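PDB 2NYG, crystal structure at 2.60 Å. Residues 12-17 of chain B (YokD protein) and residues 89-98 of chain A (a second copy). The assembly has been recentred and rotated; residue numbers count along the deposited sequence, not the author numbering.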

ATOM      1  N   PRO B  12     -16.664 -11.616 -15.123  1.00 80.54           N
ATOM      2  CA  PRO B  12     -15.626 -11.265 -14.133  1.00 79.71           C
ATOM      3  C   PRO B  12     -14.273 -11.891 -14.477  1.00 78.93           C
ATOM      4  O   PRO B  12     -14.171 -13.114 -14.620  1.00 78.98           O
ATOM      5  CB  PRO B  12     -16.128 -11.770 -12.791  1.00 79.89           C
ATOM      6  CG  PRO B  12     -17.017 -12.928 -13.209  1.00 80.21           C
ATOM      7  CD  PRO B  12     -17.705 -12.440 -14.482  1.00 80.47           C
ATOM      8  N   ARG B  13     -13.240 -11.056 -14.600  1.00 77.38           N
ATOM      9  CA  ARG B  13     -11.899 -11.541 -14.924  1.00 75.38           C
ATOM     10  C   ARG B  13     -11.411 -12.414 -13.776  1.00 74.21           C
ATOM     11  O   ARG B  13     -11.847 -12.251 -12.637  1.00 73.91           O
ATOM     12  CB  ARG B  13     -10.936 -10.370 -15.122  1.00 76.36           C
ATOM     13  CG  ARG B  13     -11.531  -9.174 -15.848  1.00 77.54           C
ATOM     14  CD  ARG B  13     -12.166  -9.563 -17.168  1.00 79.37           C
ATOM     15  NE  ARG B  13     -12.718  -8.401 -17.857  1.00 80.83           N
ATOM     16  CZ  ARG B  13     -13.358  -8.462 -19.020  1.00 81.97           C
ATOM     17  NH1 ARG B  13     -13.523  -9.632 -19.625  1.00 82.20           N
ATOM     18  NH2 ARG B  13     -13.836  -7.355 -19.574  1.00 81.36           N
ATOM     19  N   THR B  14     -10.503 -13.336 -14.072  1.00 72.20           N
ATOM     20  CA  THR B  14      -9.988 -14.241 -13.053  1.00 70.14           C
ATOM     21  C   THR B  14      -8.506 -14.529 -13.205  1.00 69.33           C
ATOM     22  O   THR B  14      -7.908 -14.270 -14.247  1.00 69.87           O
ATOM     23  CB  THR B  14     -10.733 -15.593 -13.099  1.00 69.89           C
ATOM     24  OG1 THR B  14     -12.123 -15.376 -12.848  1.00 70.44           O
ATOM     25  CG2 THR B  14     -10.184 -16.555 -12.060  1.00 68.51           C
ATOM     26  N   LYS B  15      -7.916 -15.061 -12.142  1.00 67.80           N
ATOM     27  CA  LYS B  15      -6.516 -15.446 -12.157  1.00 66.86           C
ATOM     28  C   LYS B  15      -6.381 -16.325 -13.398  1.00 67.62           C
ATOM     29  O   LYS B  15      -5.633 -16.001 -14.330  1.00 67.96           O
ATOM     30  CB  LYS B  15      -6.195 -16.269 -10.908  1.00 65.02           C
ATOM     31  CG  LYS B  15      -4.785 -16.813 -10.847  1.00 61.66           C
ATOM     32  CD  LYS B  15      -4.637 -17.804  -9.710  1.00 59.79           C
ATOM     33  CE  LYS B  15      -3.180 -18.121  -9.451  1.00 59.55           C
ATOM     34  NZ  LYS B  15      -3.002 -19.098  -8.349  1.00 60.07           N
ATOM     35  N   GLN B  16      -7.136 -17.425 -13.400  1.00 67.95           N
ATOM     36  CA  GLN B  16      -7.149 -18.380 -14.506  1.00 67.12           C
ATOM     37  C   GLN B  16      -7.367 -17.636 -15.818  1.00 65.21           C
ATOM     38  O   GLN B  16      -6.617 -17.817 -16.771  1.00 64.79           O
ATOM     39  CB  GLN B  16      -8.268 -19.413 -14.322  1.00 69.81           C
ATOM     40  CG  GLN B  16      -9.033 -19.323 -12.995  1.00 73.91           C
ATOM     41  CD  GLN B  16     -10.519 -19.676 -13.138  1.00 76.41           C
ATOM     42  OE1 GLN B  16     -11.240 -19.799 -12.143  1.00 77.03           O
ATOM     43  NE2 GLN B  16     -10.980 -19.831 -14.382  1.00 77.60           N
ATOM     44  N   SER B  17      -8.401 -16.801 -15.861  1.00 62.15           N
ATOM     45  CA  SER B  17      -8.697 -16.033 -17.059  1.00 60.66           C
ATOM     46  C   SER B  17      -7.447 -15.323 -17.550  1.00 62.64           C
ATOM     47  O   SER B  17      -6.988 -15.546 -18.669  1.00 62.71           O
ATOM     48  CB  SER B  17      -9.789 -15.002 -16.776  1.00 58.05           C
ATOM     49  OG  SER B  17      -9.874 -14.047 -17.823  1.00 53.67           O
TER
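Chain A (89-98) EWWDIIRESM

This is a small, mainly apolar contact between two copies of YokD, in which a proline packs on a tryptophan ring at one end and a threonine meets a serine at the other, with one weak hydrogen bond between them. The two stretches together bury 331 Å².

E89(A) and W90(A) belong to a 3-10 segment that begins earlier in the chain. I93(A) to E96(A) are helical, and S97(A) is the first residue after them to leave helical phi/psi. Within this stretch the backbone bonds are E96(A) N to D92(A) O at 3.1 Å, S97(A) N to I93(A) O at 2.9 Å, and I94(A) N to W90(A) O at 3.2 Å, the last less certain because the position of W90(A) O is less sure. Chain B is extended at R13(B) and T14(B), then turns into a helix at K15(B) that continues later in the chain. T14(B) holds the N-cap position, but its side chain makes no capping bond.

The chains run in the same general direction. The CA atoms of P12(B) and W90(A) are 7.0 Å apart, and those of T14(B) and S97(A) are 6.4 Å apart. Two residue steps in chain B, a CA-to-CA span of 6.5 Å from P12(B) to T14(B), lie beside seven in chain A, a span of 10.7 Å from W90(A) to S97(A); chain B is extended and chain A largely helical.

P12(B) gives the largest area to the contact. Its CD lies over one face of the W90(A) indole, 3.4 Å from the centroid of the five-membered ring and 16° off the ring normal. This is a CH-pi contact; the closest atoms are P12(B) CD and W90(A) CD2, at 3.3 Å. The same proline also reaches I93(A), with P12(B) CG 3.7 Å from I93(A) CG2. One pyrrolidine ring therefore touches both W90(A) and I93(A).

At the other end T14(B) and S97(A) point toward each other. T14(B) CG2 is 3.1 Å from S97(A) CB, a tight approach. T14(B) OG1 donates a weak hydrogen bond to S97(A) OG, at 3.4 Å. S97(A) OG itself donates to I93(A) O at a very short 2.5 Å, so the serine side chain folds back on its own helix while accepting from chain B. Q16(B) adds a contact here, its OE1 3.4 Å from S97(A) CB.

R13(B) points away and takes no part.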

ATOM      1  N   GLU A  89     -25.355 -13.794 -11.472  1.00 88.09           N
ATOM      2  CA  GLU A  89     -24.819 -14.798 -12.387  1.00 87.29           C
ATOM      3  C   GLU A  89     -23.301 -14.972 -12.212  1.00 86.04           C
ATOM      4  O   GLU A  89     -22.714 -15.896 -12.752  1.00 86.06           O
ATOM      5  CB  GLU A  89     -25.150 -14.403 -13.832  1.00 87.36           C
ATOM      6  N   TRP A  90     -22.691 -14.088 -11.432  1.00 84.03           N
ATOM      7  CA  TRP A  90     -21.260 -14.139 -11.205  1.00 81.93           C
ATOM      8  C   TRP A  90     -20.883 -14.550  -9.786  1.00 80.03           C
ATOM      9  O   TRP A  90     -19.718 -14.688  -9.449  1.00 80.24           O
ATOM     10  CB  TRP A  90     -20.654 -12.768 -11.527  1.00 83.34           C
ATOM     11  CG  TRP A  90     -20.870 -12.343 -12.944  1.00 84.72           C
ATOM     12  CD1 TRP A  90     -21.440 -13.085 -13.942  1.00 85.72           C
ATOM     13  CD2 TRP A  90     -20.515 -11.084 -13.529  1.00 85.55           C
ATOM     14  NE1 TRP A  90     -21.461 -12.364 -15.114  1.00 86.64           N
ATOM     15  CE2 TRP A  90     -20.901 -11.133 -14.889  1.00 86.38           C
ATOM     16  CE3 TRP A  90     -19.909  -9.920 -13.037  1.00 85.67           C
ATOM     17  CZ2 TRP A  90     -20.700 -10.061 -15.767  1.00 87.38           C
ATOM     18  CZ3 TRP A  90     -19.708  -8.853 -13.906  1.00 85.95           C
ATOM     19  CH2 TRP A  90     -20.104  -8.933 -15.260  1.00 87.26           C
ATOM     20  N   TRP A  91     -21.889 -14.759  -8.950  1.00 78.23           N
ATOM     21  CA  TRP A  91     -21.660 -15.119  -7.563  1.00 76.31           C
ATOM     22  C   TRP A  91     -21.084 -16.504  -7.363  1.00 75.16           C
ATOM     23  O   TRP A  91     -20.844 -16.902  -6.231  1.00 76.18           O
ATOM     24  CB  TRP A  91     -22.951 -15.031  -6.765  1.00 75.70           C
ATOM     25  CG  TRP A  91     -23.521 -13.673  -6.673  1.00 74.34           C
ATOM     26  CD1 TRP A  91     -23.073 -12.538  -7.300  1.00 74.30           C
ATOM     27  CD2 TRP A  91     -24.672 -13.296  -5.935  1.00 75.29           C
ATOM     28  NE1 TRP A  91     -23.885 -11.472  -6.995  1.00 74.60           N
ATOM     29  CE2 TRP A  91     -24.877 -11.909  -6.157  1.00 75.92           C
ATOM     30  CE3 TRP A  91     -25.558 -13.992  -5.104  1.00 75.04           C
ATOM     31  CZ2 TRP A  91     -25.939 -11.206  -5.573  1.00 76.46           C
ATOM     32  CZ3 TRP A  91     -26.610 -13.298  -4.525  1.00 76.19           C
ATOM     33  CH2 TRP A  91     -26.794 -11.914  -4.762  1.00 76.77           C
ATOM     34  N   ASP A  92     -20.887 -17.258  -8.439  1.00 73.12           N
ATOM     35  CA  ASP A  92     -20.355 -18.606  -8.267  1.00 72.45           C
ATOM     36  C   ASP A  92     -18.940 -18.777  -8.755  1.00 71.06           C
ATOM     37  O   ASP A  92     -18.137 -19.477  -8.133  1.00 70.82           O
ATOM     38  CB  ASP A  92     -21.281 -19.629  -8.931  1.00 73.65           C
ATOM     39  CG  ASP A  92     -22.283 -20.219  -7.949  1.00 75.21           C
ATOM     40  OD1 ASP A  92     -21.947 -21.193  -7.236  1.00 74.85           O
ATOM     41  OD2 ASP A  92     -23.403 -19.684  -7.861  1.00 76.04           O
ATOM     42  N   ILE A  93     -18.633 -18.139  -9.874  1.00 69.06           N
ATOM     43  CA  ILE A  93     -17.285 -18.237 -10.405  1.00 67.05           C
ATOM     44  C   ILE A  93     -16.448 -17.325  -9.500  1.00 65.94           C
ATOM     45  O   ILE A  93     -15.225 -17.455  -9.389  1.00 66.18           O
ATOM     46  CB  ILE A  93     -17.249 -17.789 -11.893  1.00 65.59           C
ATOM     47  CG1 ILE A  93     -15.870 -18.074 -12.482  1.00 65.30           C
ATOM     48  CG2 ILE A  93     -17.644 -16.335 -12.018  1.00 63.70           C
ATOM     49  CD1 ILE A  93     -15.716 -17.686 -13.942  1.00 66.47           C
ATOM     50  N   ILE A  94     -17.134 -16.424  -8.813  1.00 63.95           N
ATOM     51  CA  ILE A  94     -16.453 -15.522  -7.904  1.00 61.51           C
ATOM     52  C   ILE A  94     -15.973 -16.197  -6.625  1.00 61.22           C
ATOM     53  O   ILE A  94     -14.863 -15.920  -6.172  1.00 60.99           O
ATOM     54  CB  ILE A  94     -17.370 -14.314  -7.565  1.00 59.90           C
ATOM     55  CG1 ILE A  94     -17.335 -13.330  -8.737  1.00 58.81           C
ATOM     56  CG2 ILE A  94     -16.934 -13.619  -6.287  1.00 60.54           C
ATOM     57  CD1 ILE A  94     -18.248 -12.144  -8.614  1.00 57.32           C
ATOM     58  N   ARG A  95     -16.784 -17.100  -6.051  1.00 61.01           N
ATOM     59  CA  ARG A  95     -16.408 -17.767  -4.812  1.00 62.12           C
ATOM     60  C   ARG A  95     -15.415 -18.779  -5.219  1.00 62.09           C
ATOM     61  O   ARG A  95     -14.574 -19.151  -4.440  1.00 63.03           O
ATOM     62  CB  ARG A  95     -17.591 -18.500  -4.151  1.00 63.37           C
ATOM     63  CG  ARG A  95     -18.813 -17.688  -3.865  1.00 66.06           C
ATOM     64  CD  ARG A  95     -19.943 -18.610  -3.463  1.00 67.50           C
ATOM     65  NE  ARG A  95     -21.194 -17.910  -3.247  1.00 69.82           N
ATOM     66  CZ  ARG A  95     -22.274 -18.509  -2.775  1.00 71.58           C
ATOM     67  NH1 ARG A  95     -22.242 -19.805  -2.478  1.00 73.74           N
ATOM     68  NH2 ARG A  95     -23.375 -17.807  -2.599  1.00 71.43           N
ATOM     69  N   GLU A  96     -15.532 -19.218  -6.454  1.00 62.35           N
ATOM     70  CA  GLU A  96     -14.659 -20.247  -7.000  1.00 61.67           C
ATOM     71  C   GLU A  96     -13.224 -19.800  -7.327  1.00 60.44           C
ATOM     72  O   GLU A  96     -12.262 -20.540  -7.120  1.00 59.19           O
ATOM     73  CB  GLU A  96     -15.322 -20.794  -8.262  1.00 63.13           C
ATOM     74  CG  GLU A  96     -14.913 -22.171  -8.713  1.00 65.57           C
ATOM     75  CD  GLU A  96     -15.570 -22.502 -10.049  1.00 67.44           C
ATOM     76  OE1 GLU A  96     -16.778 -22.198 -10.193  1.00 67.80           O
ATOM     77  OE2 GLU A  96     -14.902 -23.061 -10.951  1.00 65.69           O
ATOM     78  N   SER A  97     -13.089 -18.578  -7.817  1.00 58.46           N
ATOM     79  CA  SER A  97     -11.799 -18.067  -8.212  1.00 57.58           C
ATOM     80  C   SER A  97     -11.267 -16.930  -7.359  1.00 57.96           C
ATOM     81  O   SER A  97     -10.350 -16.228  -7.780  1.00 57.51           O
ATOM     82  CB  SER A  97     -11.878 -17.609  -9.662  1.00 57.23           C
ATOM     83  OG  SER A  97     -12.917 -16.659  -9.820  1.00 57.26           O
ATOM     84  N   MET A  98     -11.807 -16.740  -6.163  1.00 56.15           N
ATOM     85  CA  MET A  98     -11.318 -15.645  -5.331  1.00 53.33           C
ATOM     86  C   MET A  98     -10.001 -16.003  -4.640  1.00 51.00           C
ATOM     87  O   MET A  98      -9.931 -16.962  -3.869  1.00 49.63           O
ATOM     88  CB  MET A  98     -12.368 -15.270  -4.291  1.00 53.96           C
ATOM     89  CG  MET A  98     -12.024 -14.050  -3.485  1.00 54.80           C
ATOM     90  SD  MET A  98     -13.354 -13.641  -2.362  1.00 57.41           S
ATOM     91  CE  MET A  98     -14.550 -12.972  -3.474  1.00 56.44           C
TER